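Local coordinates for protein copper-containing nitrite reductase (Hyphomicrobium denitrificans 1NES1, PDB 6TFO) that probably reduces nitrite to nitric oxide at a copper centre, using electrons from a cytochrome c, as a homotrimeric three-domain enzyme, at residues A92-G96 against K97-S101. Numbering follows the deposited sequence.
Sequences AIVSG and KNASS
Ser101 OG accepts the backbone N-H of Ala92 at 2.8 Å (N to OG), with an N-H...O angle of 158°, a short, fairly straight bond at the open end of the hairpin-like loop 92-101. The hydroxyl gets there because it stands anti to its own backbone N (chi1 169°) and beside the carbonyl carbon; the CB of Ala92 lies 3.6 Å from the same OG. An alanine here has no hydroxyl, and the Ala92 N-H would probably lose its mate and this end of the loop its cross-link. At the closed end, residues 96 to 99 form a type II beta turn: Ala99 N donates to Gly96 O over 3.2 Å, approaching from above the carbonyl plane, 50° out of it. Asn98 takes the third position of the turn with a positive phi, as this turn requires. Between the two ends, Val94 CG1 lies over the backbone, 3.4 Å from Ser100 C, while Val94 CB meets Ala99 CB at 3.9 Å. The Val94 side chain also approaches that of His80 to about 4 Å, placing the loop beside the type 1 copper site of the N-terminal cupredoxin domain, whose ligands are His80, Cys117, His122 and Met127. Strand 67-73 packs against the loop, its Leu72 touching Val94; Glu315 of a second subunit accepts the N-H groups of Ser95 and Gly96, and the chain continues into strand 100-106, an outermost strand of its sheet within this chain.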
# COMPACT_ATOMS: atom_id res chain seq x y z
N ALA C 92 4.65 15.25 -28.00
CA ALA C 92 3.90 14.12 -28.58
C ALA C 92 2.71 13.83 -27.66
O ALA C 92 2.72 14.29 -26.50
CB ALA C 92 4.80 12.92 -28.73
N ILE C 93 1.73 13.06 -28.14
CA ILE C 93 0.65 12.48 -27.29
C ILE C 93 1.24 11.36 -26.42
O ILE C 93 1.75 10.39 -26.97
CB ILE C 93 -0.51 11.99 -28.18
CG1 ILE C 93 -1.25 13.16 -28.82
CG2 ILE C 93 -1.45 11.11 -27.37
CD1 ILE C 93 -0.85 13.47 -30.24
N VAL C 94 1.08 11.46 -25.11
CA VAL C 94 1.49 10.39 -24.15
C VAL C 94 0.22 9.69 -23.64
O VAL C 94 -0.69 10.39 -23.15
CB VAL C 94 2.32 10.99 -22.99
CG1 VAL C 94 3.73 11.28 -23.44
CG2 VAL C 94 1.69 12.23 -22.36
N SER C 95 0.15 8.35 -23.73
CA SER C 95 -1.10 7.57 -23.55
C SER C 95 -1.15 6.87 -22.18
O SER C 95 -2.10 7.13 -21.41
CB SER C 95 -1.27 6.61 -24.67
OG SER C 95 -1.50 7.35 -25.85
N GLY C 96 -0.18 6.00 -21.89
CA GLY C 96 -0.17 5.24 -20.63
C GLY C 96 0.42 6.05 -19.48
O GLY C 96 1.05 7.08 -19.72
N LYS C 97 0.25 5.56 -18.26
CA LYS C 97 0.89 6.11 -17.05
C LYS C 97 2.40 6.04 -17.24
O LYS C 97 2.88 4.98 -17.69
CB LYS C 97 0.43 5.33 -15.82
CG LYS C 97 0.75 5.96 -14.47
CD LYS C 97 -0.23 5.55 -13.35
CE LYS C 97 -1.53 4.93 -13.85
NZ LYS C 97 -2.21 4.14 -12.80
N ASN C 98 3.10 7.14 -16.94
CA ASN C 98 4.59 7.29 -16.99
C ASN C 98 5.08 7.60 -18.41
O ASN C 98 6.26 7.93 -18.52
CB ASN C 98 5.32 6.05 -16.48
CG ASN C 98 4.96 5.73 -15.05
OD1 ASN C 98 4.76 6.63 -14.26
ND2 ASN C 98 4.92 4.46 -14.72
N ALA C 99 4.24 7.45 -19.45
CA ALA C 99 4.58 7.80 -20.84
C ALA C 99 4.97 9.27 -20.87
O ALA C 99 4.27 10.08 -20.26
CB ALA C 99 3.44 7.51 -21.78
N SER C 100 6.10 9.58 -21.51
CA SER C 100 6.76 10.91 -21.47
C SER C 100 7.04 11.44 -22.87
O SER C 100 7.13 10.65 -23.84
CB SER C 100 8.01 10.85 -20.67
OG SER C 100 7.77 10.24 -19.40
N SER C 101 7.09 12.76 -22.99
CA SER C 101 7.50 13.47 -24.22
C SER C 101 8.10 14.80 -23.79
O SER C 101 7.43 15.52 -23.00
CB SER C 101 6.38 13.64 -25.19
OG SER C 101 6.76 14.54 -26.24